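Local coordinates for inositol-1-monophosphatase SuhB (Mycobacterium tuberculosis, PDB 2Q74), which probably dephosphorylates inositol 1-phosphate to free myo-inositol using magnesium, whose binding induces the enzyme to dimerize, at residues A15-A19 and G134-D138. Residues are numbered along the deposited sequence; the frame is centred on the assembly and turned at random.
Sequences AENLA and GAVAD
Ala135 presents its methyl to the helical segment 15-19 and fits between Ala15 and Ala19, one turn apart: its CB lies 3.8 Å from Ala15 CB and 4.0 Å from Ala19 CB. The same methyl also rests in van der Waals contact with backbone, Ala135 CB being 3.3 Å from Ala15 O, the carbonyl that accepts the helical bond from Ala19 N, and 3.8 Å from Glu16 N. Two residues along the strand, Ala137 CB meets Ala19 CB at 3.9 Å. The segment axes approach to 7.2 Å, consistent with methyl groups filling most of the interface, and run at 24° in roughly the same direction. That geometry fits one helix-sheet interface of the alpha-beta-alpha-beta-alpha sandwich: helix 8-33, with Leu18 turned onto helix 55-74, covers one face of the sheet containing strand 130-138, while Val136 points from the opposite face to Ala212 and Cys216 of helix 211-220. Glu16 borders the contact. Its CB is directed away from the strand, but chi1 of -71° swings CG back to 4.4 Å from Ala135 CB; CD then moves off past that methyl, and beyond it OE2 hydrogen-bonds Ser146 OG on neighbouring strand 143-148.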
ATOM      1  N   ALA A  15      -7.611  16.887  18.754  1.00 66.79           N
ATOM      2  CA  ALA A  15      -6.765  16.276  17.737  1.00 66.24           C
ATOM      3  C   ALA A  15      -7.610  15.445  16.779  1.00 65.79           C
ATOM      4  O   ALA A  15      -7.393  15.497  15.576  1.00 65.30           O
ATOM      5  CB  ALA A  15      -5.678  15.420  18.378  1.00 65.79           C
ATOM      6  N   GLU A  16      -8.563  14.686  17.327  1.00 65.52           N
ATOM      7  CA  GLU A  16      -9.423  13.801  16.535  1.00 65.67           C
ATOM      8  C   GLU A  16     -10.311  14.627  15.612  1.00 65.35           C
ATOM      9  O   GLU A  16     -10.475  14.341  14.420  1.00 64.87           O
ATOM     10  CB  GLU A  16     -10.289  12.925  17.434  1.00 65.28           C
ATOM     11  CG  GLU A  16      -9.515  11.831  18.178  1.00 67.12           C
ATOM     12  CD  GLU A  16     -10.287  11.214  19.357  1.00 67.07           C
ATOM     13  OE1 GLU A  16     -11.244  11.848  19.864  1.00 68.71           O
ATOM     14  OE2 GLU A  16      -9.916  10.092  19.777  1.00 67.45           O
ATOM     15  N   ASN A  17     -10.878  15.675  16.181  1.00 65.15           N
ATOM     16  CA  ASN A  17     -11.797  16.525  15.456  1.00 64.67           C
ATOM     17  C   ASN A  17     -11.111  17.277  14.333  1.00 63.94           C
ATOM     18  O   ASN A  17     -11.610  17.323  13.216  1.00 64.26           O
ATOM     19  CB  ASN A  17     -12.459  17.490  16.424  1.00 64.82           C
ATOM     20  CG  ASN A  17     -13.420  16.802  17.361  1.00 65.45           C
ATOM     21  OD1 ASN A  17     -13.976  15.766  17.048  1.00 66.59           O
ATOM     22  ND2 ASN A  17     -13.620  17.383  18.516  1.00 67.17           N
ATOM     23  N   LEU A  18      -9.956  17.849  14.624  1.00 63.06           N
ATOM     24  CA  LEU A  18      -9.213  18.581  13.611  1.00 62.44           C
ATOM     25  C   LEU A  18      -8.732  17.674  12.484  1.00 62.06           C
ATOM     26  O   LEU A  18      -8.816  18.047  11.305  1.00 61.85           O
ATOM     27  CB  LEU A  18      -8.023  19.312  14.221  1.00 62.23           C
ATOM     28  CG  LEU A  18      -8.338  20.520  15.085  1.00 61.86           C
ATOM     29  CD1 LEU A  18      -7.077  21.295  15.305  1.00 62.09           C
ATOM     30  CD2 LEU A  18      -9.373  21.405  14.439  1.00 62.81           C
ATOM     31  N   ALA A  19      -8.241  16.490  12.849  1.00 61.34           N
ATOM     32  CA  ALA A  19      -7.809  15.504  11.874  1.00 60.90           C
ATOM     33  C   ALA A  19      -8.959  15.141  10.921  1.00 60.74           C
ATOM     34  O   ALA A  19      -8.796  15.169   9.678  1.00 61.14           O
ATOM     35  CB  ALA A  19      -7.280  14.266  12.577  1.00 60.56           C
ATOM     36  N   GLY A 134      -2.488  12.627  20.175  1.00 62.77           N
ATOM     37  CA  GLY A 134      -2.292  12.633  18.738  1.00 61.55           C
ATOM     38  C   GLY A 134      -3.418  12.017  17.951  1.00 60.00           C
ATOM     39  O   GLY A 134      -4.216  11.258  18.487  1.00 59.90           O
ATOM     40  N   ALA A 135      -3.475  12.345  16.668  1.00 58.21           N
ATOM     41  CA  ALA A 135      -4.513  11.783  15.790  1.00 57.06           C
ATOM     42  C   ALA A 135      -4.006  11.741  14.377  1.00 55.87           C
ATOM     43  O   ALA A 135      -3.454  12.737  13.891  1.00 56.81           O
ATOM     44  CB  ALA A 135      -5.793  12.602  15.866  1.00 56.40           C
ATOM     45  N   VAL A 136      -4.156  10.596  13.718  1.00 54.42           N
ATOM     46  CA  VAL A 136      -3.785  10.483  12.294  1.00 53.17           C
ATOM     47  C   VAL A 136      -5.008  10.067  11.531  1.00 52.76           C
ATOM     48  O   VAL A 136      -5.623   9.041  11.821  1.00 52.49           O
ATOM     49  CB  VAL A 136      -2.677   9.416  12.033  1.00 53.03           C
ATOM     50  CG1 VAL A 136      -2.399   9.265  10.506  1.00 52.57           C
ATOM     51  CG2 VAL A 136      -1.402   9.737  12.794  1.00 51.10           C
ATOM     52  N   ALA A 137      -5.365  10.862  10.544  1.00 53.04           N
ATOM     53  CA  ALA A 137      -6.574  10.597   9.748  1.00 52.97           C
ATOM     54  C   ALA A 137      -6.116   9.977   8.465  1.00 53.21           C
ATOM     55  O   ALA A 137      -5.344  10.596   7.765  1.00 53.71           O
ATOM     56  CB  ALA A 137      -7.323  11.882   9.457  1.00 52.12           C
ATOM     57  N   ASP A 138      -6.577   8.765   8.180  1.00 54.00           N
ATOM     58  CA  ASP A 138      -6.377   8.098   6.891  1.00 54.94           C
ATOM     59  C   ASP A 138      -7.448   8.634   5.945  1.00 55.40           C
ATOM     60  O   ASP A 138      -8.587   8.151   5.924  1.00 55.71           O
ATOM     61  CB  ASP A 138      -6.501   6.565   7.059  1.00 55.68           C
ATOM     62  CG  ASP A 138      -6.208   5.773   5.758  1.00 58.40           C
ATOM     63  OD1 ASP A 138      -6.272   6.339   4.644  1.00 60.62           O
ATOM     64  OD2 ASP A 138      -5.941   4.542   5.874  1.00 62.59           O
TER